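Local coordinates for diadenosine tetraphosphatase, putative (PDB 2QJC), which probably acts as a two-manganese phosphoesterase that hydrolyses diadenosine tetraphosphate or related phosphate compounds, at residues Gly186-Trp190 and Ala191-Arg195. Sequence-based numbering, arbitrary orientation.
Sequences GGKPW and ASMWR
The carbonyl oxygen of P189 is gripped twice by S192. The hydroxyl OG of S192 donates to P189 O over 2.9 Å, in the plane of the carbonyl and nearly in line with it (C=O...OG 158°). The backbone N of S192 reaches P189 O at 3.1 Å from above that plane and closes a first turn. OG sits between its own backbone N and carbonyl carbon (chi1 73°), a torsion that points it back at P189 O, three residues earlier. A water weakly joins S192 OG to NZ of K188, whose side chain runs out extended, with CD 4.5 Å from SE of the selenomethionine M193. One residue on, M193 N donates to W190 O at 2.8 Å, fairly straight (156° at the hydrogen), closing a second turn, and W194 N closes a third on A191 O.

The W190 ring is folded back over the chain that follows it: A191 CA lies 3.8 Å from the centroid of its six-membered ring, a CH-pi contact over the face. CZ3 of W190 also meets CB of W194 at 4.0 Å, the two side chains lying side by side. F202 packs edge-to-face with W190, while the indole NE1 of W194 is hydrogen-bonded to E198 O. These overlapping beta turns lead from strand 188-189 toward strand 199-202 of the calcineurin-like phosphoesterase fold, with the W190 side chain about 7 Å from that of H204, a manganese ligand.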
ATOM      1  N   GLY A 186     -20.085   1.111  13.320  1.00 42.80           N
ATOM      2  CA  GLY A 186     -19.446   0.741  14.563  1.00 41.70           C
ATOM      3  C   GLY A 186     -18.202  -0.092  14.320  1.00 42.25           C
ATOM      4  O   GLY A 186     -17.646  -0.091  13.219  1.00 41.74           O
ATOM      5  N   GLY A 187     -17.769  -0.812  15.350  1.00 41.91           N
ATOM      6  CA  GLY A 187     -16.584  -1.635  15.231  1.00 40.15           C
ATOM      7  C   GLY A 187     -15.365  -0.876  15.716  1.00 40.42           C
ATOM      8  O   GLY A 187     -15.483   0.214  16.283  1.00 38.78           O
ATOM      9  N   LYS A 188     -14.190  -1.453  15.496  1.00 38.37           N
ATOM     10  CA  LYS A 188     -12.946  -0.823  15.903  1.00 37.91           C
ATOM     11  C   LYS A 188     -11.989  -0.834  14.726  1.00 36.04           C
ATOM     12  O   LYS A 188     -12.146  -1.627  13.793  1.00 35.21           O
ATOM     13  CB  LYS A 188     -12.323  -1.589  17.072  1.00 42.39           C
ATOM     14  CG  LYS A 188     -13.234  -1.738  18.279  1.00 44.84           C
ATOM     15  CD  LYS A 188     -12.549  -2.500  19.396  1.00 49.49           C
ATOM     16  CE  LYS A 188     -13.441  -2.590  20.627  1.00 51.81           C
ATOM     17  NZ  LYS A 188     -12.773  -3.309  21.755  1.00 54.13           N
ATOM     18  N   PRO A 189     -10.999   0.070  14.734  1.00 34.58           N
ATOM     19  CA  PRO A 189     -10.032   0.113  13.635  1.00 33.09           C
ATOM     20  C   PRO A 189      -9.426  -1.276  13.497  1.00 32.93           C
ATOM     21  O   PRO A 189      -8.984  -1.866  14.490  1.00 33.54           O
ATOM     22  CB  PRO A 189      -9.027   1.169  14.092  1.00 32.21           C
ATOM     23  CG  PRO A 189      -9.207   1.229  15.588  1.00 35.05           C
ATOM     24  CD  PRO A 189     -10.689   1.082  15.756  1.00 35.08           C
ATOM     25  N   TRP A 190      -9.416  -1.803  12.276  1.00 28.87           N
ATOM     26  CA  TRP A 190      -8.910  -3.150  12.063  1.00 27.51           C
ATOM     27  C   TRP A 190      -7.544  -3.431  12.707  1.00 26.46           C
ATOM     28  O   TRP A 190      -7.379  -4.447  13.380  1.00 26.71           O
ATOM     29  CB  TRP A 190      -8.878  -3.486  10.560  1.00 26.24           C
ATOM     30  CG  TRP A 190      -7.600  -3.104   9.877  1.00 26.71           C
ATOM     31  CD1 TRP A 190      -7.296  -1.894   9.313  1.00 24.38           C
ATOM     32  CD2 TRP A 190      -6.401  -3.885   9.823  1.00 23.48           C
ATOM     33  NE1 TRP A 190      -5.979  -1.873   8.926  1.00 25.59           N
ATOM     34  CE2 TRP A 190      -5.406  -3.081   9.227  1.00 23.90           C
ATOM     35  CE3 TRP A 190      -6.070  -5.187  10.230  1.00 24.98           C
ATOM     36  CZ2 TRP A 190      -4.098  -3.531   9.027  1.00 22.43           C
ATOM     37  CZ3 TRP A 190      -4.767  -5.640  10.033  1.00 23.92           C
ATOM     38  CH2 TRP A 190      -3.796  -4.809   9.436  1.00 25.82           C
ATOM     39  N   ALA A 191      -6.580  -2.532  12.529  1.00 25.88           N
ATOM     40  CA  ALA A 191      -5.239  -2.746  13.075  1.00 23.31           C
ATOM     41  C   ALA A 191      -5.181  -3.047  14.569  1.00 26.00           C
ATOM     42  O   ALA A 191      -4.298  -3.786  15.019  1.00 22.03           O
ATOM     43  CB  ALA A 191      -4.343  -1.556  12.752  1.00 23.14           C
ATOM     44  N   SER A 192      -6.109  -2.492  15.347  1.00 26.70           N
ATOM     45  CA  SER A 192      -6.095  -2.752  16.790  1.00 27.19           C
ATOM     46  C   SER A 192      -6.363  -4.228  17.091  1.00 28.01           C
ATOM     47  O   SER A 192      -6.066  -4.707  18.184  1.00 28.34           O
ATOM     48  CB  SER A 192      -7.147  -1.901  17.513  1.00 26.64           C
ATOM     49  OG  SER A 192      -8.453  -2.382  17.248  1.00 26.85           O
HETATM   50  N   MSE A 193      -6.916  -4.948  16.123  1.00 29.42           N
HETATM   51  CA  MSE A 193      -7.244  -6.360  16.313  1.00 30.65           C
HETATM   52  C   MSE A 193      -6.179  -7.329  15.802  1.00 29.85           C
HETATM   53  O   MSE A 193      -6.317  -8.546  15.966  1.00 27.57           O
HETATM   54  CB  MSE A 193      -8.559  -6.684  15.608  1.00 34.66           C
HETATM   55  CG  MSE A 193      -9.713  -5.778  15.984  1.00 45.18           C
HETATM   56 SE   MSE A 193     -10.267  -6.029  17.810  1.00 58.23          SE
HETATM   57  CE  MSE A 193     -11.340  -7.616  17.568  1.00 53.07           C
ATOM     58  N   TRP A 194      -5.129  -6.796  15.178  1.00 28.25           N
ATOM     59  CA  TRP A 194      -4.066  -7.633  14.627  1.00 27.36           C
ATOM     60  C   TRP A 194      -3.107  -8.112  15.711  1.00 29.03           C
ATOM     61  O   TRP A 194      -2.650  -7.326  16.546  1.00 29.88           O
ATOM     62  CB  TRP A 194      -3.309  -6.872  13.526  1.00 26.71           C
ATOM     63  CG  TRP A 194      -2.120  -7.621  12.993  1.00 24.59           C
ATOM     64  CD1 TRP A 194      -0.811  -7.379  13.273  1.00 24.45           C
ATOM     65  CD2 TRP A 194      -2.145  -8.786  12.164  1.00 24.14           C
ATOM     66  NE1 TRP A 194      -0.011  -8.325  12.675  1.00 26.43           N
ATOM     67  CE2 TRP A 194      -0.804  -9.202  11.987  1.00 25.22           C
ATOM     68  CE3 TRP A 194      -3.170  -9.523  11.555  1.00 25.07           C
ATOM     69  CZ2 TRP A 194      -0.459 -10.328  11.225  1.00 25.66           C
ATOM     70  CZ3 TRP A 194      -2.827 -10.643  10.796  1.00 26.20           C
ATOM     71  CH2 TRP A 194      -1.481 -11.033  10.640  1.00 26.35           C
ATOM     72  N   ARG A 195      -2.790  -9.404  15.691  1.00 29.10           N
ATOM     73  CA  ARG A 195      -1.915  -9.968  16.709  1.00 30.91           C
ATOM     74  C   ARG A 195      -0.553 -10.513  16.277  1.00 30.31           C
ATOM     75  O   ARG A 195       0.247 -10.901  17.123  1.00 30.89           O
ATOM     76  CB  ARG A 195      -2.683 -11.038  17.478  1.00 33.97           C
ATOM     77  CG  ARG A 195      -3.956 -10.493  18.093  1.00 40.45           C
ATOM     78  CD  ARG A 195      -4.494 -11.393  19.185  1.00 46.43           C
ATOM     79  NE  ARG A 195      -5.662 -10.798  19.827  1.00 51.95           N
ATOM     80  CZ  ARG A 195      -6.250 -11.291  20.913  1.00 54.36           C
ATOM     81  NH1 ARG A 195      -5.773 -12.394  21.477  1.00 57.56           N
ATOM     82  NH2 ARG A 195      -7.311 -10.685  21.431  1.00 53.24           N
TER
HETATM   83  O   HOH W   1      -9.665  -2.560  20.372  1.00 42.39           O